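Long-range contacts in filamentation induced by cAMP protein Fic (Desulfovibrio alaskensis, PDB 4RGL), which belongs to the Fic/DOC family, a largely helical class of proteins, and also carries a C-terminal domain of the helix-turn-helix clan: residues T13-I18 against F240-L245; E27-Y32 against N203-L208. All blocks are in the same frame, centred on the assembly; numbering follows the deposited sequence.

Overall arrangement
Both contacts use helix 16-32: interaction 1 holds its first turn against helix 238-257, and interaction 2 holds its last turn against the loop that follows helix 189-202. Their centres are about 19 Å apart and their nearest atoms about 8 Å apart. Both segments of interaction 2 fall between those of interaction 1 in the sequence. Each is partly buried, with three buried residues among six touching ones. Interaction 2 lies nearer the centre of the chain, about 14 Å from it against about 23 Å for interaction 1. Interaction 1 combines apolar contacts with a carboxylate near a helix start, whereas interaction 2 joins aliphatic groups to two aromatic rings and a lysine chain.

Interaction 1. Residues T13-I18 against F240-L245; sequences TITPAI and FVEFML
Ile18 presents two branches to neighbouring turns of helix 238-257. Its CD1 lies 3.8 Å from Val241 CG1, while its CG2 comes 4.0 Å from Leu245 CD1. Two torsions explain this fork: chi1 (-77°) sets CG1 anti to the carbonyl carbon and CG2 anti to the backbone N, and chi2 (174°) carries CD1 on to Val241. A helical bond of 2.8 Å from Leu245 N to Val241 O sets the two receiving side chains one turn apart, and Ile18 meets both at an oblique angle. Glu242 lies beside this apolar group. Its chain is extended beyond CG (chi2 -176°) and crosses the Thr15 side chain at about a right angle. The end of Glu242 lies beside that side chain, with Glu242 OE2 3.6 Å from Thr15 OG1. Ala17 CB is 3.5 Å from Glu242 OE2. Since Thr15 is the N-cap of helix 16-32, the carboxylate sits near a helix start, where the helix dipole may favour its negative charge. Val241 and Leu245 also touch helix 168-182, and Leu245 reaches Leu21 and Ile25 further along helix 16-32, so these residues lie where the three helices meet.

Interaction 2. Residues E27-Y32 against N203-L208; sequences EIIGRY and NWKPLL
Ile29 turns its two branches to different residues of 203-208. The CD1 tip meets the six-membered ring of Trp204 tip to tip, with Ile29 CD1 3.7 Å from Trp204 CH2. The same methyl lies 4.1 Å from Leu208 CD2, so it is shared between an indole and a leucine. The other branch, Ile29 CG2, approaches the methylenes of Lys205 and is 3.6 Å from CD. With chi1 at -64°, Ile29 CG2 is anti to the backbone N and faces the lysine, while CG1 leads out to CD1. Lys205 also leans on its neighbour: its CG is centred over one face of the Trp204 ring, 3.7 Å above the plane. In this mostly helical Fic-family protein, the partner of the helix is a connection between helices 189-202 and 214-219, with a 3-10 segment beginning at Pro206. The bond from Leu208 N to Lys205 O, 3.0 Å long, closes that turn and brings Leu207 and Leu208 round to the helix. Further along, at the last residue of helix 16-32, Tyr32 slides past Leu207 in the opposite direction, with its CE2 4.0 Å from Leu207 CB. Its side chain also touches Ala255 and Val256 of helix 238-257, while Trp204 packs on Pro168 and Leu169 and meets the His167 ring edge-to-face.

Interaction 1. Residues T13-I18 against F240-L245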
ATOM      1  N   THR A  13     -14.223  21.977 -11.280  1.00129.04           N
ATOM      2  CA  THR A  13     -13.684  23.259 -11.769  1.00129.61           C
ATOM      3  C   THR A  13     -12.177  23.322 -11.471  1.00130.20           C
ATOM      4  O   THR A  13     -11.774  23.262 -10.306  1.00128.85           O
ATOM      5  CB  THR A  13     -14.440  24.453 -11.148  1.00139.74           C
ATOM      6  OG1 THR A  13     -14.408  24.336  -9.726  1.00139.47           O
ATOM      7  CG2 THR A  13     -15.889  24.550 -11.635  1.00139.51           C
ATOM      8  N   ILE A  14     -11.344  23.379 -12.533  1.00125.08           N
ATOM      9  CA  ILE A  14      -9.878  23.337 -12.407  1.00123.16           C
ATOM     10  C   ILE A  14      -9.352  24.643 -11.744  1.00124.43           C
ATOM     11  O   ILE A  14     -10.072  25.638 -11.677  1.00125.45           O
ATOM     12  CB  ILE A  14      -9.199  23.090 -13.807  1.00127.65           C
ATOM     13  CG1 ILE A  14      -9.755  21.803 -14.497  1.00127.68           C
ATOM     14  CG2 ILE A  14      -7.675  23.019 -13.678  1.00128.11           C
ATOM     15  CD1 ILE A  14     -11.150  21.975 -15.216  1.00136.00           C
ATOM     16  N   THR A  15      -8.121  24.596 -11.208  1.00117.72           N
ATOM     17  CA  THR A  15      -7.486  25.732 -10.535  1.00117.11           C
ATOM     18  C   THR A  15      -5.948  25.678 -10.769  1.00119.57           C
ATOM     19  O   THR A  15      -5.395  24.591 -10.953  1.00118.55           O
ATOM     20  CB  THR A  15      -7.851  25.723  -9.013  1.00120.86           C
ATOM     21  OG1 THR A  15      -7.127  26.749  -8.343  1.00120.63           O
ATOM     22  CG2 THR A  15      -7.568  24.407  -8.362  1.00116.96           C
ATOM     23  N   PRO A  16      -5.233  26.845 -10.757  1.00115.86           N
ATOM     24  CA  PRO A  16      -3.772  26.807 -10.987  1.00115.27           C
ATOM     25  C   PRO A  16      -3.040  25.868 -10.010  1.00113.00           C
ATOM     26  O   PRO A  16      -1.972  25.365 -10.337  1.00112.74           O
ATOM     27  CB  PRO A  16      -3.337  28.271 -10.775  1.00119.40           C
ATOM     28  CG  PRO A  16      -4.521  28.954 -10.140  1.00124.23           C
ATOM     29  CD  PRO A  16      -5.719  28.230 -10.611  1.00119.01           C
ATOM     30  N   ALA A  17      -3.618  25.628  -8.824  1.00104.77           N
ATOM     31  CA  ALA A  17      -3.024  24.711  -7.849  1.00101.26           C
ATOM     32  C   ALA A  17      -3.085  23.258  -8.349  1.00 99.97           C
ATOM     33  O   ALA A  17      -2.121  22.510  -8.174  1.00 98.90           O
ATOM     34  CB  ALA A  17      -3.733  24.835  -6.511  1.00100.80           C
ATOM     35  N   ILE A  18      -4.214  22.871  -9.019  1.00 93.17           N
ATOM     36  CA  ILE A  18      -4.396  21.512  -9.554  1.00 90.43           C
ATOM     37  C   ILE A  18      -3.350  21.218 -10.641  1.00 93.29           C
ATOM     38  O   ILE A  18      -2.667  20.196 -10.564  1.00 91.60           O
ATOM     39  CB  ILE A  18      -5.849  21.301 -10.097  1.00 93.02           C
ATOM     40  CG1 ILE A  18      -6.847  21.088  -8.934  1.00 91.82           C
ATOM     41  CG2 ILE A  18      -5.905  20.114 -11.090  1.00 92.98           C
ATOM     42  CD1 ILE A  18      -8.398  21.021  -9.392  1.00 99.43           C
ATOM     43  N   PHE A 240     -11.343  19.608  -2.253  1.00 83.95           N
ATOM     44  CA  PHE A 240     -11.066  18.202  -1.960  1.00 81.22           C
ATOM     45  C   PHE A 240     -10.030  17.644  -2.947  1.00 83.22           C
ATOM     46  O   PHE A 240      -9.124  16.906  -2.541  1.00 82.09           O
ATOM     47  CB  PHE A 240     -12.368  17.370  -2.009  1.00 81.78           C
ATOM     48  CG  PHE A 240     -12.166  15.884  -1.802  1.00 81.67           C
ATOM     49  CD1 PHE A 240     -12.024  15.356  -0.523  1.00 83.29           C
ATOM     50  CD2 PHE A 240     -12.177  15.007  -2.881  1.00 83.34           C
ATOM     51  CE1 PHE A 240     -11.845  13.982  -0.332  1.00 82.93           C
ATOM     52  CE2 PHE A 240     -12.004  13.633  -2.688  1.00 85.04           C
ATOM     53  CZ  PHE A 240     -11.846  13.128  -1.414  1.00 82.02           C
ATOM     54  N   VAL A 241     -10.154  18.017  -4.241  1.00 79.01           N
ATOM     55  CA  VAL A 241      -9.225  17.578  -5.285  1.00 78.56           C
ATOM     56  C   VAL A 241      -7.818  18.104  -4.971  1.00 79.87           C
ATOM     57  O   VAL A 241      -6.853  17.341  -5.031  1.00 78.08           O
ATOM     58  CB  VAL A 241      -9.703  18.025  -6.694  1.00 83.96           C
ATOM     59  CG1 VAL A 241      -8.697  17.622  -7.771  1.00 84.24           C
ATOM     60  CG2 VAL A 241     -11.083  17.453  -7.005  1.00 83.46           C
ATOM     61  N   GLU A 242      -7.721  19.382  -4.533  1.00 75.95           N
ATOM     62  CA  GLU A 242      -6.447  19.969  -4.111  1.00 75.84           C
ATOM     63  C   GLU A 242      -5.844  19.180  -2.954  1.00 77.38           C
ATOM     64  O   GLU A 242      -4.644  18.906  -2.959  1.00 76.75           O
ATOM     65  CB  GLU A 242      -6.629  21.444  -3.699  1.00 78.48           C
ATOM     66  CG  GLU A 242      -6.860  22.402  -4.858  1.00 87.75           C
ATOM     67  CD  GLU A 242      -6.942  23.862  -4.438  1.00106.72           C
ATOM     68  OE1 GLU A 242      -6.941  24.133  -3.216  1.00 96.55           O
ATOM     69  OE2 GLU A 242      -6.995  24.735  -5.334  1.00105.32           O
ATOM     70  N   PHE A 243      -6.684  18.808  -1.949  1.00 72.65           N
ATOM     71  CA  PHE A 243      -6.219  18.064  -0.779  1.00 71.24           C
ATOM     72  C   PHE A 243      -5.703  16.701  -1.178  1.00 74.09           C
ATOM     73  O   PHE A 243      -4.606  16.316  -0.764  1.00 74.67           O
ATOM     74  CB  PHE A 243      -7.344  17.915   0.266  1.00 72.38           C
ATOM     75  CG  PHE A 243      -6.916  17.176   1.522  1.00 73.31           C
ATOM     76  CD1 PHE A 243      -6.369  17.865   2.602  1.00 76.98           C
ATOM     77  CD2 PHE A 243      -7.025  15.789   1.609  1.00 74.41           C
ATOM     78  CE1 PHE A 243      -5.949  17.181   3.750  1.00 77.40           C
ATOM     79  CE2 PHE A 243      -6.581  15.106   2.746  1.00 76.59           C
ATOM     80  CZ  PHE A 243      -6.050  15.807   3.811  1.00 75.27           C
HETATM   81  N   MSE A 244      -6.504  15.943  -1.965  1.00 68.31           N
HETATM   82  CA  MSE A 244      -6.149  14.583  -2.345  1.00 66.59           C
HETATM   83  C   MSE A 244      -4.913  14.561  -3.255  1.00 70.56           C
HETATM   84  O   MSE A 244      -3.985  13.792  -2.992  1.00 69.76           O
HETATM   85  CB  MSE A 244      -7.320  13.888  -3.026  1.00 68.50           C
HETATM   86  CG  MSE A 244      -7.176  12.367  -3.058  1.00 74.40           C
HETATM   87 SE   MSE A 244      -6.907  11.603  -1.271  0.75 80.65          SE
HETATM   88  CE  MSE A 244      -8.487  12.302  -0.407  1.00 76.89           C
ATOM     89  N   LEU A 245      -4.879  15.431  -4.313  1.00 67.47           N
ATOM     90  CA  LEU A 245      -3.696  15.521  -5.191  1.00 67.85           C
ATOM     91  C   LEU A 245      -2.473  15.934  -4.388  1.00 72.57           C
ATOM     92  O   LEU A 245      -1.364  15.478  -4.672  1.00 72.88           O
ATOM     93  CB  LEU A 245      -3.924  16.506  -6.353  1.00 69.09           C
ATOM     94  CG  LEU A 245      -4.924  16.062  -7.434  1.00 73.57           C
ATOM     95  CD1 LEU A 245      -5.114  17.151  -8.469  1.00 75.29           C
ATOM     96  CD2 LEU A 245      -4.474  14.775  -8.108  1.00 74.96           C
TER

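Interaction 2. Residues E27-Y32 against N203-L208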
ATOM      1  N   GLU A  27       5.730  14.452 -13.045  1.00 73.63           N
ATOM      2  CA  GLU A  27       7.190  14.440 -13.057  1.00 74.44           C
ATOM      3  C   GLU A  27       7.746  13.406 -12.059  1.00 79.94           C
ATOM      4  O   GLU A  27       8.648  12.646 -12.409  1.00 80.28           O
ATOM      5  CB  GLU A  27       7.747  15.834 -12.745  1.00 76.60           C
ATOM      6  CG  GLU A  27       9.262  15.915 -12.856  1.00 82.93           C
ATOM      7  CD  GLU A  27       9.868  17.259 -12.503  1.00100.22           C
ATOM      8  OE1 GLU A  27       9.102  18.240 -12.350  1.00 83.73           O
ATOM      9  OE2 GLU A  27      11.115  17.341 -12.420  1.00 98.44           O
ATOM     10  N   ILE A  28       7.200  13.378 -10.813  1.00 76.55           N
ATOM     11  CA  ILE A  28       7.670  12.441  -9.780  1.00 75.77           C
ATOM     12  C   ILE A  28       7.511  10.985 -10.276  1.00 80.23           C
ATOM     13  O   ILE A  28       8.419  10.176 -10.088  1.00 79.35           O
ATOM     14  CB  ILE A  28       6.930  12.664  -8.422  1.00 77.98           C
ATOM     15  CG1 ILE A  28       7.076  14.138  -7.915  1.00 79.70           C
ATOM     16  CG2 ILE A  28       7.398  11.657  -7.364  1.00 77.89           C
ATOM     17  CD1 ILE A  28       8.563  14.632  -7.653  1.00 93.98           C
ATOM     18  N   ILE A  29       6.367  10.669 -10.951  1.00 77.59           N
ATOM     19  CA  ILE A  29       6.135   9.328 -11.515  1.00 77.44           C
ATOM     20  C   ILE A  29       7.143   9.059 -12.645  1.00 87.30           C
ATOM     21  O   ILE A  29       7.651   7.942 -12.766  1.00 86.87           O
ATOM     22  CB  ILE A  29       4.677   9.162 -12.005  1.00 79.54           C
ATOM     23  CG1 ILE A  29       3.681   9.270 -10.821  1.00 77.45           C
ATOM     24  CG2 ILE A  29       4.504   7.832 -12.755  1.00 80.05           C
ATOM     25  CD1 ILE A  29       2.213   9.265 -11.231  1.00 78.82           C
ATOM     26  N   GLY A  30       7.482  10.109 -13.401  1.00 88.74           N
ATOM     27  CA  GLY A  30       8.501  10.032 -14.444  1.00 91.91           C
ATOM     28  C   GLY A  30       9.829   9.523 -13.919  1.00 99.68           C
ATOM     29  O   GLY A  30      10.617   8.956 -14.671  1.00100.56           O
ATOM     30  N   ARG A  31      10.076   9.716 -12.600  1.00 97.93           N
ATOM     31  CA  ARG A  31      11.244   9.168 -11.903  1.00 98.73           C
ATOM     32  C   ARG A  31      10.897   7.822 -11.242  1.00103.96           C
ATOM     33  O   ARG A  31      11.617   6.839 -11.423  1.00103.52           O
ATOM     34  CB  ARG A  31      11.752  10.160 -10.845  1.00 99.13           C
ATOM     35  CG  ARG A  31      12.867  11.061 -11.325  1.00110.97           C
ATOM     36  CD  ARG A  31      13.298  12.018 -10.228  1.00121.91           C
ATOM     37  NE  ARG A  31      14.625  12.586 -10.482  1.00134.38           N
ATOM     38  CZ  ARG A  31      15.747  12.112  -9.943  1.00148.46           C
ATOM     39  NH1 ARG A  31      15.706  11.086  -9.099  1.00134.35           N
ATOM     40  NH2 ARG A  31      16.914  12.678 -10.222  1.00135.03           N
ATOM     41  N   TYR A  32       9.759   7.781 -10.495  1.00101.94           N
ATOM     42  CA  TYR A  32       9.265   6.582  -9.774  1.00101.42           C
ATOM     43  C   TYR A  32       9.255   5.337 -10.695  1.00107.67           C
ATOM     44  O   TYR A  32       9.309   4.208 -10.204  1.00106.50           O
ATOM     45  CB  TYR A  32       7.841   6.849  -9.214  1.00101.53           C
ATOM     46  CG  TYR A  32       7.303   5.763  -8.298  1.00101.32           C
ATOM     47  CD1 TYR A  32       7.813   5.595  -7.010  1.00102.52           C
ATOM     48  CD2 TYR A  32       6.160   5.041  -8.638  1.00101.23           C
ATOM     49  CE1 TYR A  32       7.271   4.656  -6.129  1.00101.39           C
ATOM     50  CE2 TYR A  32       5.595   4.115  -7.756  1.00100.62           C
ATOM     51  CZ  TYR A  32       6.158   3.924  -6.503  1.00104.93           C
ATOM     52  OH  TYR A  32       5.617   3.005  -5.634  1.00101.06           O
ATOM     53  N   ASN A 203      -5.632   1.676 -12.929  1.00 76.82           N
ATOM     54  CA  ASN A 203      -6.129   1.479 -14.300  1.00 79.08           C
ATOM     55  C   ASN A 203      -5.374   2.396 -15.263  1.00 84.58           C
ATOM     56  O   ASN A 203      -5.322   2.127 -16.463  1.00 86.65           O
ATOM     57  CB  ASN A 203      -7.645   1.730 -14.382  1.00 81.94           C
ATOM     58  CG  ASN A 203      -8.497   0.616 -13.766  1.00 98.43           C
ATOM     59  OD1 ASN A 203      -7.985  -0.400 -13.261  1.00 86.12           O
ATOM     60  ND2 ASN A 203      -9.819   0.771 -13.836  1.00 87.82           N
ATOM     61  N   TRP A 204      -4.729   3.448 -14.716  1.00 80.07           N
ATOM     62  CA  TRP A 204      -3.872   4.358 -15.474  1.00 80.75           C
ATOM     63  C   TRP A 204      -2.415   3.899 -15.391  1.00 83.92           C
ATOM     64  O   TRP A 204      -1.774   3.678 -16.421  1.00 84.78           O
ATOM     65  CB  TRP A 204      -4.023   5.802 -14.945  1.00 78.78           C
ATOM     66  CG  TRP A 204      -2.967   6.757 -15.433  1.00 80.47           C
ATOM     67  CD1 TRP A 204      -2.638   7.018 -16.729  1.00 85.30           C
ATOM     68  CD2 TRP A 204      -2.257   7.719 -14.639  1.00 79.50           C
ATOM     69  NE1 TRP A 204      -1.674   7.998 -16.783  1.00 85.15           N
ATOM     70  CE2 TRP A 204      -1.442   8.465 -15.516  1.00 84.61           C
ATOM     71  CE3 TRP A 204      -2.218   8.011 -13.267  1.00 78.96           C
ATOM     72  CZ2 TRP A 204      -0.577   9.468 -15.063  1.00 83.67           C
ATOM     73  CZ3 TRP A 204      -1.352   8.996 -12.819  1.00 80.29           C
ATOM     74  CH2 TRP A 204      -0.550   9.717 -13.714  1.00 82.41           C
ATOM     75  N   LYS A 205      -1.892   3.763 -14.161  1.00 78.40           N
ATOM     76  CA  LYS A 205      -0.540   3.270 -13.923  1.00 77.44           C
ATOM     77  C   LYS A 205      -0.562   2.240 -12.791  1.00 79.19           C
ATOM     78  O   LYS A 205      -0.866   2.577 -11.641  1.00 77.19           O
ATOM     79  CB  LYS A 205       0.423   4.425 -13.612  1.00 79.22           C
ATOM     80  CG  LYS A 205       0.671   5.316 -14.813  1.00 87.13           C
ATOM     81  CD  LYS A 205       1.714   6.351 -14.545  1.00 88.74           C
ATOM     82  CE  LYS A 205       2.038   7.143 -15.789  1.00 88.42           C
ATOM     83  NZ  LYS A 205       2.631   6.289 -16.865  1.00 86.27           N
ATOM     84  N   PRO A 206      -0.335   0.946 -13.123  1.00 75.59           N
ATOM     85  CA  PRO A 206      -0.539  -0.118 -12.119  1.00 74.06           C
ATOM     86  C   PRO A 206       0.420  -0.030 -10.917  1.00 76.84           C
ATOM     87  O   PRO A 206       0.178  -0.686  -9.906  1.00 75.29           O
ATOM     88  CB  PRO A 206      -0.295  -1.399 -12.911  1.00 76.80           C
ATOM     89  CG  PRO A 206      -0.534  -1.019 -14.331  1.00 83.10           C
ATOM     90  CD  PRO A 206      -0.068   0.383 -14.460  1.00 78.71           C
ATOM     91  N   LEU A 207       1.494   0.782 -11.017  1.00 74.12           N
ATOM     92  CA  LEU A 207       2.440   0.959  -9.902  1.00 73.14           C
ATOM     93  C   LEU A 207       1.794   1.739  -8.761  1.00 74.66           C
ATOM     94  O   LEU A 207       2.170   1.558  -7.597  1.00 73.16           O
ATOM     95  CB  LEU A 207       3.711   1.683 -10.378  1.00 74.77           C
ATOM     96  CG  LEU A 207       4.527   0.970 -11.465  1.00 81.76           C
ATOM     97  CD1 LEU A 207       5.703   1.819 -11.901  1.00 82.96           C
ATOM     98  CD2 LEU A 207       5.010  -0.426 -10.984  1.00 84.14           C
ATOM     99  N   LEU A 208       0.795   2.591  -9.089  1.00 70.67           N
ATOM    100  CA  LEU A 208       0.086   3.404  -8.098  1.00 69.05           C
ATOM    101  C   LEU A 208      -0.801   2.530  -7.177  1.00 71.29           C
ATOM    102  O   LEU A 208      -1.254   3.007  -6.131  1.00 69.91           O
ATOM    103  CB  LEU A 208      -0.764   4.472  -8.793  1.00 69.65           C
ATOM    104  CG  LEU A 208       0.018   5.548  -9.561  1.00 75.50           C
ATOM    105  CD1 LEU A 208      -0.898   6.376 -10.399  1.00 76.62           C
ATOM    106  CD2 LEU A 208       0.816   6.435  -8.612  1.00 76.99           C
TER